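Local coordinates for major capsid protein P2 (Pseudoalteromonas phage pm2, PDB 2VVF) that serves as the major capsid protein of a membrane-containing marine phage, its double jelly-roll subunits assembling as trimers, at residues Ile21-Gly26 with Phe104-Val109; Glu50-Leu55 with Gly110-Glu115; Gln27-Ile32 with Ala131-Ser136; Leu144-Asn149 with Gly262-Asn267. All blocks are in the same frame, centred on the assembly; numbering follows the deposited sequence.

Interaction 1: residues Ile21-Gly26 with Phe104-Val109; sequences IKLPIG and FALGTV. With CA (calcium ion), chain G.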
# COMPACT_ATOMS: atom_id res chain seq x y z
N ILE A 21 -16.93 -8.82 -27.21
CA ILE A 21 -16.08 -9.79 -26.52
C ILE A 21 -16.99 -10.72 -25.74
O ILE A 21 -17.37 -10.43 -24.61
CB ILE A 21 -15.06 -9.10 -25.60
CG1 ILE A 21 -14.06 -8.28 -26.41
CG2 ILE A 21 -14.33 -10.15 -24.75
CD1 ILE A 21 -13.02 -7.58 -25.58
N LYS A 22 -17.38 -11.82 -26.38
CA LYS A 22 -18.27 -12.79 -25.74
C LYS A 22 -17.50 -13.67 -24.77
O LYS A 22 -16.61 -14.42 -25.16
CB LYS A 22 -18.98 -13.63 -26.80
CG LYS A 22 -19.63 -12.81 -27.90
CD LYS A 22 -20.62 -13.62 -28.70
CE LYS A 22 -21.48 -12.73 -29.58
NZ LYS A 22 -22.64 -13.46 -30.16
N LEU A 23 -17.85 -13.55 -23.49
CA LEU A 23 -17.18 -14.31 -22.44
C LEU A 23 -17.89 -15.62 -22.13
O LEU A 23 -19.11 -15.65 -21.94
CB LEU A 23 -17.03 -13.46 -21.18
CG LEU A 23 -16.41 -12.08 -21.39
CD1 LEU A 23 -16.68 -11.18 -20.20
CD2 LEU A 23 -14.92 -12.20 -21.66
N PRO A 24 -17.12 -16.70 -22.07
CA PRO A 24 -17.66 -18.01 -21.76
C PRO A 24 -18.18 -18.06 -20.32
O PRO A 24 -17.50 -17.63 -19.39
CB PRO A 24 -16.44 -18.92 -21.92
CG PRO A 24 -15.64 -18.26 -22.99
CD PRO A 24 -15.91 -16.78 -22.89
N ILE A 25 -19.39 -18.58 -20.16
CA ILE A 25 -20.01 -18.68 -18.85
C ILE A 25 -19.52 -19.89 -18.06
O ILE A 25 -19.20 -20.93 -18.63
CB ILE A 25 -21.55 -18.68 -18.96
CG1 ILE A 25 -22.07 -17.27 -19.26
CG2 ILE A 25 -22.18 -19.23 -17.69
CD1 ILE A 25 -21.70 -16.77 -20.64
N GLY A 26 -19.45 -19.74 -16.74
CA GLY A 26 -19.02 -20.83 -15.88
C GLY A 26 -18.12 -20.39 -14.73
O GLY A 26 -18.30 -20.82 -13.59
N PHE A 104 -16.09 -7.96 -5.86
CA PHE A 104 -16.54 -7.22 -7.03
C PHE A 104 -16.28 -7.97 -8.33
O PHE A 104 -16.66 -7.51 -9.41
CB PHE A 104 -15.89 -5.84 -7.08
CG PHE A 104 -16.39 -4.89 -6.04
CD1 PHE A 104 -17.48 -4.07 -6.30
CD2 PHE A 104 -15.79 -4.82 -4.80
CE1 PHE A 104 -17.95 -3.20 -5.34
CE2 PHE A 104 -16.25 -3.94 -3.84
CZ PHE A 104 -17.33 -3.13 -4.10
N ALA A 105 -15.63 -9.13 -8.23
CA ALA A 105 -15.32 -9.94 -9.40
C ALA A 105 -16.57 -10.27 -10.20
O ALA A 105 -17.67 -10.39 -9.64
CB ALA A 105 -14.59 -11.21 -8.99
N LEU A 106 -16.41 -10.41 -11.51
CA LEU A 106 -17.53 -10.71 -12.39
C LEU A 106 -17.84 -12.21 -12.46
O LEU A 106 -17.35 -12.91 -13.35
CB LEU A 106 -17.28 -10.16 -13.80
CG LEU A 106 -18.34 -10.48 -14.85
CD1 LEU A 106 -19.72 -10.06 -14.37
CD2 LEU A 106 -18.00 -9.80 -16.17
N GLY A 107 -18.67 -12.68 -11.54
CA GLY A 107 -19.08 -14.08 -11.54
C GLY A 107 -20.06 -14.26 -12.69
O GLY A 107 -20.80 -13.33 -13.02
N THR A 108 -20.06 -15.44 -13.30
CA THR A 108 -20.94 -15.70 -14.44
C THR A 108 -21.93 -16.84 -14.21
O THR A 108 -22.77 -17.12 -15.06
CB THR A 108 -20.14 -15.91 -15.74
OG1 THR A 108 -19.39 -17.12 -15.65
CG2 THR A 108 -19.19 -14.74 -15.97
N VAL A 109 -21.82 -17.50 -13.06
CA VAL A 109 -22.71 -18.62 -12.74
C VAL A 109 -24.18 -18.22 -12.78
O VAL A 109 -24.60 -17.26 -12.13
CB VAL A 109 -22.34 -19.27 -11.40
CG1 VAL A 109 -23.48 -20.15 -10.90
CG2 VAL A 109 -21.06 -20.08 -11.54
CA CA G . -19.35 -10.30 -7.75

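Interaction 2: residues Glu50-Leu55 with Gly110-Glu115; sequences ELDGRL and GLTTCE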
# COMPACT_ATOMS: atom_id res chain seq x y z
N GLU A 50 -22.52 -6.17 -20.86
CA GLU A 50 -23.87 -6.71 -20.75
C GLU A 50 -23.94 -8.11 -20.15
O GLU A 50 -23.21 -9.02 -20.55
CB GLU A 50 -24.57 -6.69 -22.11
CG GLU A 50 -24.49 -5.35 -22.82
CD GLU A 50 -25.24 -5.36 -24.14
OE1 GLU A 50 -25.54 -6.46 -24.64
OE2 GLU A 50 -25.52 -4.26 -24.66
N LEU A 51 -24.85 -8.27 -19.19
CA LEU A 51 -25.08 -9.55 -18.55
C LEU A 51 -26.50 -10.00 -18.89
O LEU A 51 -27.47 -9.37 -18.47
CB LEU A 51 -24.95 -9.42 -17.03
CG LEU A 51 -23.62 -8.89 -16.47
CD1 LEU A 51 -23.47 -9.29 -15.01
CD2 LEU A 51 -22.44 -9.40 -17.29
N ASP A 52 -26.61 -11.05 -19.69
CA ASP A 52 -27.92 -11.56 -20.11
C ASP A 52 -28.66 -10.54 -20.98
O ASP A 52 -29.89 -10.47 -20.95
CB ASP A 52 -28.76 -11.93 -18.89
CG ASP A 52 -28.50 -13.35 -18.41
OD1 ASP A 52 -27.61 -14.01 -18.98
OD2 ASP A 52 -29.19 -13.81 -17.47
N GLY A 53 -27.90 -9.77 -21.75
CA GLY A 53 -28.49 -8.77 -22.65
C GLY A 53 -28.75 -7.42 -21.99
O GLY A 53 -29.03 -6.44 -22.67
N ARG A 54 -28.64 -7.37 -20.66
CA ARG A 54 -28.88 -6.13 -19.92
C ARG A 54 -27.58 -5.36 -19.69
O ARG A 54 -26.51 -5.95 -19.59
CB ARG A 54 -29.57 -6.43 -18.59
CG ARG A 54 -30.57 -7.58 -18.66
CD ARG A 54 -31.03 -7.99 -17.27
NE ARG A 54 -31.74 -6.91 -16.60
CZ ARG A 54 -33.00 -6.57 -16.86
NH1 ARG A 54 -33.69 -7.23 -17.79
NH2 ARG A 54 -33.57 -5.58 -16.20
N LEU A 55 -27.69 -4.04 -19.58
CA LEU A 55 -26.52 -3.19 -19.39
C LEU A 55 -26.05 -3.15 -17.94
O LEU A 55 -26.84 -2.91 -17.02
CB LEU A 55 -26.79 -1.77 -19.88
CG LEU A 55 -25.70 -0.75 -19.54
CD1 LEU A 55 -24.52 -0.88 -20.49
CD2 LEU A 55 -26.25 0.66 -19.55
N GLY A 110 -24.97 -18.97 -13.55
CA GLY A 110 -26.40 -18.72 -13.68
C GLY A 110 -26.70 -17.79 -14.86
O GLY A 110 -27.86 -17.57 -15.21
N LEU A 111 -25.65 -17.25 -15.46
CA LEU A 111 -25.78 -16.33 -16.59
C LEU A 111 -26.01 -17.08 -17.89
O LEU A 111 -25.60 -18.23 -18.04
CB LEU A 111 -24.52 -15.47 -16.72
CG LEU A 111 -24.44 -14.24 -15.81
CD1 LEU A 111 -23.41 -13.46 -16.07
CD2 LEU A 111 -25.36 -13.31 -16.14
N THR A 112 -26.64 -16.41 -18.85
CA THR A 112 -26.89 -16.99 -20.16
C THR A 112 -25.92 -16.38 -21.16
O THR A 112 -25.46 -17.04 -22.10
CB THR A 112 -28.35 -16.81 -20.61
OG1 THR A 112 -29.22 -17.45 -19.67
CG2 THR A 112 -28.57 -17.40 -21.99
N THR A 113 -25.58 -15.11 -20.94
CA THR A 113 -24.64 -14.40 -21.79
C THR A 113 -23.87 -13.32 -21.04
O THR A 113 -24.43 -12.60 -20.21
CB THR A 113 -25.32 -13.82 -23.05
OG1 THR A 113 -26.19 -12.75 -22.68
CG2 THR A 113 -26.11 -14.90 -23.78
N CYS A 114 -22.58 -13.22 -21.34
CA CYS A 114 -21.71 -12.20 -20.76
C CYS A 114 -20.95 -11.58 -21.92
O CYS A 114 -20.15 -12.25 -22.58
CB CYS A 114 -20.75 -12.82 -19.74
SG CYS A 114 -20.19 -11.66 -18.47
N GLU A 115 -21.22 -10.31 -22.19
CA GLU A 115 -20.61 -9.64 -23.33
C GLU A 115 -20.02 -8.27 -23.03
O GLU A 115 -20.46 -7.56 -22.12
CB GLU A 115 -21.66 -9.48 -24.43
CG GLU A 115 -21.28 -10.06 -25.77
CD GLU A 115 -22.46 -10.16 -26.72
OE1 GLU A 115 -23.22 -11.14 -26.61
OE2 GLU A 115 -22.63 -9.25 -27.55

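Interaction 3: residues Gln27-Ile32 with Ala131-Ser136; sequences QTYEVI and AIAQKS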
# COMPACT_ATOMS: atom_id res chain seq x y z
N GLN A 27 -17.14 -19.54 -15.03
CA GLN A 27 -16.20 -19.08 -14.02
C GLN A 27 -16.36 -17.61 -13.63
O GLN A 27 -17.34 -16.97 -13.98
CB GLN A 27 -14.76 -19.35 -14.46
CG GLN A 27 -14.57 -20.69 -15.16
CD GLN A 27 -14.04 -21.76 -14.23
OE1 GLN A 27 -14.46 -21.86 -13.08
NE2 GLN A 27 -13.12 -22.58 -14.73
N THR A 28 -15.38 -17.10 -12.90
CA THR A 28 -15.38 -15.71 -12.44
C THR A 28 -14.27 -14.92 -13.12
O THR A 28 -13.12 -15.36 -13.18
CB THR A 28 -15.23 -15.64 -10.91
OG1 THR A 28 -16.41 -16.17 -10.29
CG2 THR A 28 -15.03 -14.20 -10.46
N TYR A 29 -14.61 -13.74 -13.63
CA TYR A 29 -13.64 -12.87 -14.29
C TYR A 29 -13.23 -11.75 -13.34
O TYR A 29 -14.02 -10.84 -13.06
CB TYR A 29 -14.23 -12.28 -15.57
CG TYR A 29 -14.46 -13.30 -16.66
CD1 TYR A 29 -13.47 -13.62 -17.58
CD2 TYR A 29 -15.69 -13.95 -16.78
CE1 TYR A 29 -13.68 -14.55 -18.57
CE2 TYR A 29 -15.91 -14.88 -17.77
CZ TYR A 29 -14.91 -15.18 -18.67
OH TYR A 29 -15.12 -16.11 -19.66
N GLU A 30 -12.00 -11.81 -12.85
CA GLU A 30 -11.49 -10.79 -11.95
C GLU A 30 -10.98 -9.59 -12.73
O GLU A 30 -11.24 -8.44 -12.38
CB GLU A 30 -10.38 -11.37 -11.08
CG GLU A 30 -10.73 -12.69 -10.42
CD GLU A 30 -9.77 -13.06 -9.31
OE1 GLU A 30 -8.63 -12.54 -9.31
OE2 GLU A 30 -10.15 -13.87 -8.44
N VAL A 31 -10.24 -9.87 -13.81
CA VAL A 31 -9.69 -8.83 -14.66
C VAL A 31 -9.65 -9.28 -16.11
O VAL A 31 -9.40 -10.45 -16.40
CB VAL A 31 -8.29 -8.38 -14.19
CG1 VAL A 31 -7.82 -7.17 -14.99
CG2 VAL A 31 -8.28 -8.08 -12.70
N ILE A 32 -9.87 -8.34 -17.02
CA ILE A 32 -9.82 -8.61 -18.45
C ILE A 32 -8.88 -7.60 -19.11
O ILE A 32 -9.17 -6.40 -19.14
CB ILE A 32 -11.22 -8.60 -19.09
CG1 ILE A 32 -11.98 -9.89 -18.74
CG2 ILE A 32 -11.12 -8.43 -20.60
CD1 ILE A 32 -13.47 -9.82 -19.00
N ALA A 131 -7.77 -10.17 -26.23
CA ALA A 131 -8.07 -10.11 -24.81
C ALA A 131 -7.54 -11.30 -24.02
O ALA A 131 -7.51 -12.43 -24.52
CB ALA A 131 -9.57 -9.94 -24.59
N ILE A 132 -7.15 -11.04 -22.78
CA ILE A 132 -6.66 -12.06 -21.87
C ILE A 132 -7.51 -12.00 -20.61
O ILE A 132 -7.87 -10.91 -20.16
CB ILE A 132 -5.17 -11.86 -21.55
CG1 ILE A 132 -4.29 -12.35 -22.70
CG2 ILE A 132 -4.80 -12.58 -20.25
CD1 ILE A 132 -2.83 -11.98 -22.57
N ALA A 133 -7.85 -13.16 -20.06
CA ALA A 133 -8.69 -13.20 -18.87
C ALA A 133 -8.01 -13.78 -17.64
O ALA A 133 -7.41 -14.86 -17.69
CB ALA A 133 -9.99 -13.94 -19.16
N GLN A 134 -8.12 -13.07 -16.53
CA GLN A 134 -7.60 -13.53 -15.25
C GLN A 134 -8.82 -14.02 -14.50
O GLN A 134 -9.59 -13.22 -13.96
CB GLN A 134 -6.93 -12.39 -14.49
CG GLN A 134 -5.83 -11.68 -15.26
CD GLN A 134 -5.15 -10.61 -14.43
OE1 GLN A 134 -5.03 -10.74 -13.22
NE2 GLN A 134 -4.70 -9.55 -15.09
N LYS A 135 -9.05 -15.33 -14.52
CA LYS A 135 -10.24 -15.90 -13.91
C LYS A 135 -10.00 -16.66 -12.62
O LYS A 135 -8.86 -16.95 -12.24
CB LYS A 135 -10.98 -16.79 -14.91
CG LYS A 135 -10.86 -16.34 -16.36
CD LYS A 135 -11.29 -17.44 -17.32
CE LYS A 135 -12.60 -18.07 -16.88
NZ LYS A 135 -13.02 -19.16 -17.79
N SER A 136 -11.10 -16.99 -11.95
CA SER A 136 -11.07 -17.75 -10.70
C SER A 136 -12.34 -18.59 -10.65
O SER A 136 -13.18 -18.51 -11.55
CB SER A 136 -10.99 -16.81 -9.50
OG SER A 136 -12.20 -16.09 -9.32

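Interaction 4: residues Leu144-Asn149 with Gly262-Asn267; sequences LTMRRN and GVWSRN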
# COMPACT_ATOMS: atom_id res chain seq x y z
N LEU A 144 -21.58 -6.12 -8.03
CA LEU A 144 -20.87 -5.62 -9.19
C LEU A 144 -20.89 -4.09 -9.23
O LEU A 144 -21.77 -3.46 -8.65
CB LEU A 144 -21.52 -6.15 -10.47
CG LEU A 144 -20.89 -7.35 -11.19
CD1 LEU A 144 -20.09 -8.20 -10.23
CD2 LEU A 144 -21.97 -8.17 -11.88
N THR A 145 -19.92 -3.51 -9.93
CA THR A 145 -19.86 -2.06 -10.11
C THR A 145 -20.63 -1.74 -11.39
O THR A 145 -20.41 -2.36 -12.43
CB THR A 145 -18.40 -1.57 -10.23
OG1 THR A 145 -17.72 -1.78 -8.99
CG2 THR A 145 -18.36 -0.09 -10.58
N MET A 146 -21.56 -0.79 -11.30
CA MET A 146 -22.37 -0.43 -12.46
C MET A 146 -22.17 1.03 -12.85
O MET A 146 -22.81 1.93 -12.31
CB MET A 146 -23.84 -0.72 -12.20
CG MET A 146 -24.15 -2.20 -12.07
SD MET A 146 -25.46 -2.54 -10.89
CE MET A 146 -25.15 -4.28 -10.52
N ARG A 147 -21.26 1.26 -13.79
CA ARG A 147 -20.94 2.60 -14.27
C ARG A 147 -22.04 3.11 -15.20
O ARG A 147 -22.29 2.52 -16.25
CB ARG A 147 -19.59 2.59 -14.98
CG ARG A 147 -19.02 3.97 -15.28
CD ARG A 147 -17.95 3.87 -16.36
NE ARG A 147 -17.08 5.05 -16.39
CZ ARG A 147 -17.24 6.07 -17.23
NH1 ARG A 147 -18.24 6.07 -18.10
NH2 ARG A 147 -16.41 7.10 -17.18
N ARG A 148 -22.69 4.20 -14.80
CA ARG A 148 -23.77 4.78 -15.59
C ARG A 148 -23.43 6.18 -16.11
O ARG A 148 -22.73 6.95 -15.46
CB ARG A 148 -25.07 4.81 -14.79
CG ARG A 148 -25.71 3.45 -14.60
CD ARG A 148 -25.52 2.56 -15.82
NE ARG A 148 -25.61 1.15 -15.49
CZ ARG A 148 -26.75 0.51 -15.25
NH1 ARG A 148 -27.90 1.16 -15.31
NH2 ARG A 148 -26.73 -0.78 -14.95
N ASN A 149 -23.94 6.48 -17.30
CA ASN A 149 -23.68 7.76 -17.96
C ASN A 149 -24.89 8.68 -17.94
O ASN A 149 -26.02 8.24 -18.19
CB ASN A 149 -23.28 7.50 -19.42
CG ASN A 149 -22.15 8.39 -19.89
OD1 ASN A 149 -21.61 9.19 -19.11
ND2 ASN A 149 -21.78 8.27 -21.15
N GLY A 262 -24.22 -2.81 -6.30
CA GLY A 262 -25.32 -3.62 -5.79
C GLY A 262 -25.23 -5.04 -6.32
O GLY A 262 -24.45 -5.32 -7.22
N VAL A 263 -26.01 -5.94 -5.74
CA VAL A 263 -26.08 -7.34 -6.14
C VAL A 263 -26.85 -7.37 -7.45
O VAL A 263 -28.02 -6.96 -7.52
CB VAL A 263 -26.77 -8.22 -5.06
CG1 VAL A 263 -26.94 -9.63 -5.54
CG2 VAL A 263 -26.02 -8.15 -3.73
N TRP A 264 -26.18 -7.83 -8.49
CA TRP A 264 -26.79 -7.91 -9.80
C TRP A 264 -28.05 -8.75 -9.79
O TRP A 264 -28.08 -9.84 -9.22
CB TRP A 264 -25.79 -8.44 -10.83
CG TRP A 264 -26.32 -8.37 -12.23
CD1 TRP A 264 -26.29 -7.29 -13.06
CD2 TRP A 264 -26.98 -9.42 -12.95
NE1 TRP A 264 -26.89 -7.60 -14.26
CE2 TRP A 264 -27.32 -8.90 -14.22
CE3 TRP A 264 -27.32 -10.74 -12.65
CZ2 TRP A 264 -27.97 -9.66 -15.19
CZ3 TRP A 264 -27.97 -11.49 -13.61
CH2 TRP A 264 -28.29 -10.95 -14.87
N SER A 265 -29.09 -8.24 -10.44
CA SER A 265 -30.36 -8.93 -10.53
C SER A 265 -30.83 -8.96 -11.98
O SER A 265 -30.71 -7.96 -12.70
CB SER A 265 -31.41 -8.26 -9.65
OG SER A 265 -32.68 -8.88 -9.80
N ARG A 266 -31.36 -10.10 -12.40
CA ARG A 266 -31.85 -10.30 -13.76
C ARG A 266 -32.90 -9.26 -14.15
O ARG A 266 -33.11 -8.99 -15.33
CB ARG A 266 -32.43 -11.70 -13.92
CG ARG A 266 -31.39 -12.81 -13.88
CD ARG A 266 -32.01 -14.15 -14.28
NE ARG A 266 -31.03 -15.23 -14.29
CZ ARG A 266 -31.13 -16.34 -13.57
NH1 ARG A 266 -30.19 -17.27 -13.65
NH2 ARG A 266 -32.17 -16.52 -12.76
N ASN A 267 -33.58 -8.71 -13.15
CA ASN A 267 -34.61 -7.71 -13.40
C ASN A 267 -34.35 -6.45 -12.59
O ASN A 267 -35.28 -5.74 -12.21
CB ASN A 267 -35.99 -8.27 -13.05
CG ASN A 267 -36.11 -9.76 -13.36
OD1 ASN A 267 -35.18 -10.53 -13.14
ND2 ASN A 267 -37.27 -10.16 -13.87

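Interaction 1: residues Ile21-Gly26 with Phe104-Val109
Thr108 and Gly26 carry the one hydrogen bond between residues 21-26 and 104-109, with Gly26 N 2.8 Å from Thr108 OG1. The hydroxyl lies between the backbone N and carbonyl carbon of its own residue (chi1 68°), which turns OG1 toward residues 25-26. OG1 is also hydrogen-bonded to Gln27 O. A threonine suits this place because a hydroxyl can accept from an amide and donate to a carbonyl at once. Gly26 suits its own place for a different reason: at phi 140° a side chain would press on the carbonyl oxygen of Ile25.

The van der Waals contacts flank this bond. Ile25 crosses Thr108 obliquely and sets CG2 3.4 Å from Thr108 O, while Val109 CG2 comes within 3.5 Å of Gly26 O; both are branched aliphatic groups in an exposed part of the contact. Deeper in, Leu23 CD1 and Leu106 CD2 approach loosely at 4.5 Å. Each leucine also packs on Cys114, so the apolar contact continues into the interior of the N-terminal jelly roll.

Metal coordination forms the third group. Ala105 O lies 2.5 Å from the calcium ion, whose other protein ligands are Pro141 O and Trp143 O. Leu106 is the centre of an inverse gamma turn, closed by a weak bond from Gly107 N to Ala105 O.

Because Ala105 binds through its carbonyl, backbone shape rather than side-chain charge presents the ligand. The Thr108 hydroxyl, shared between Gly26 N and Gln27 O, ties the chain leading away from that site to the loop that joins two strands.

Interaction 2: residues Glu50-Leu55 with Gly110-Glu115
Asp52 OD1 is gripped by two consecutive backbone amides of the segment opposite. Thr112 N, 2.6 Å from Asp52 OD1, uses the syn lone pair, whereas Thr113 N, at 3.0 Å from Asp52 OD1, meets the oxygen nearly along its C-O bond. The carboxylate gets there with CG anti to its carbonyl carbon (chi1 -86°). Asp52 N returns a bond of 2.7 Å to Thr113 O.

Asp52 and Gly53 are the two central residues of a type I' turn that closes the hairpin of strands 44-51 and 54-59. Both have positive phi, which aspartate tolerates fairly well and glycine readily. On the strand leading into the turn, Glu50 N lies 2.8 Å from Glu115 O, joining strands 44-51 and 114-120 in the four-stranded sheet of the N-terminal jelly roll.

Leu51 and Cys114 share the inward face, Leu51 CD2 lying 3.4 Å from Cys114 SG, with Leu111 next to Leu51. On the other face Glu50 OE1 and Glu115 OE2 stand 5.0 Å apart; a long, weak ion pair links Glu50 to Lys117.

The paired N-H groups would be expected to favour an ionised Asp52, and the two bonds hold the amides of Thr112 and Thr113 beside the hairpin tip.

Interaction 3: residues Gln27-Ile32 with Ala131-Ser136
Thr28 and Ser136 face each other as an antiparallel hydrogen-bonded pair, Thr28 N lying 2.9 Å from Ser136 O and Ser136 N 2.9 Å from Thr28 O. Further along, Gln134 O receives both Glu30 N, at 3.0 Å, and, weakly, Val31 N. Two residues thus oppose one, a classic beta bulge that shifts the register by one residue and coincides with a corner in strand 28-37.

Side chains line both faces. Lys135 runs beside Tyr29, pointing the same way, and its CD lies 4.0 Å from Tyr29 CE1; Ala133 CB meets the edge of that ring in its plane. The long aliphatic part of lysine suits this place beside an aromatic ring, and a bend at chi3 (46°) carries CE toward Gln27, whose chain it crosses at about a right angle. On the other face Gln134 lies alongside Val31, and Ser136 OG makes a weak bond of 3.1 Å to Glu30 OE2.

A second shell fixes these groups. Tyr29 OH bonds to Pro24 O, and Glu30 OE1 forms a salt bridge with Arg2. Gln134 reaches Tyr210 and Gln209 of the second subunit through its amide, whose NE2 also bonds to Asp33 OD2 of its own chain.

Gln134 thus acts twice: its carbonyl takes the bulge amides, and its uncharged side-chain amide, able to donate and accept, faces the second subunit.

Interaction 4: residues Leu144-Asn149 with Gly262-Asn267
Met146 and Trp264 meet because of how their chains turn: Met146 CG is anti to its carbonyl carbon (chi1 -67°) and the chain bends at chi2 (146°), while Trp264 CG is anti to its backbone N. Met146 CE arrives at the edge of the indole, near its plane, 4.1 Å from Trp264 CD1. The contact pairs strands 143-154 and 252-263 in a sheet of the C-terminal jelly roll.

The two strands are antiparallel here, with Leu144 and Gly262 as a hydrogen-bonded pair. Leu144 N lies 3.1 Å from Gly262 O, and the return bond from Gly262 N to Leu144 O is weak. Glycine easily adopts the nearly fully extended backbone found at Gly262 (phi 170°). Met146 CE comes within 3.5 Å of Gly262 O; a flexible, unbranched methionine can follow this bent path.

Leu144 and Trp264 lie side by side, pointing the same way, with Leu144 CD2 4.0 Å from Trp264 CB. Both also pack on Leu51 and Leu56, so these apolar side chains join the C-terminal jelly roll to strands of the N-terminal one. Over one face of the indole, offset toward the rim, Arg266 N sits 3.9 Å above the ring plane of Trp264.

Interactions 1 and 3 share the turn between strands 18-23 and 28-37, their centres about 8 Å apart. Interaction 2 lies equally near interaction 1, where Leu23 N is 2.8 Å from Cys114 O, a bond within the four-stranded sheet that both reach. All three belong to the N-terminal jelly roll. Interaction 4, in the C-terminal one, meets interaction 2 through Arg266 NH1, 2.8 Å from Gly110 O, and interaction 1 where Leu144 CD2 lies 3.8 Å from Leu106 CD1. The calcium ion is held by the carbonyls of Ala105, Pro141 and Trp143; the side chain of Leu144 is a close apolar neighbour, those of Thr28 and Leu51 about 6 and 8 Å away. The metal thus lies close to the junction of the two jelly rolls.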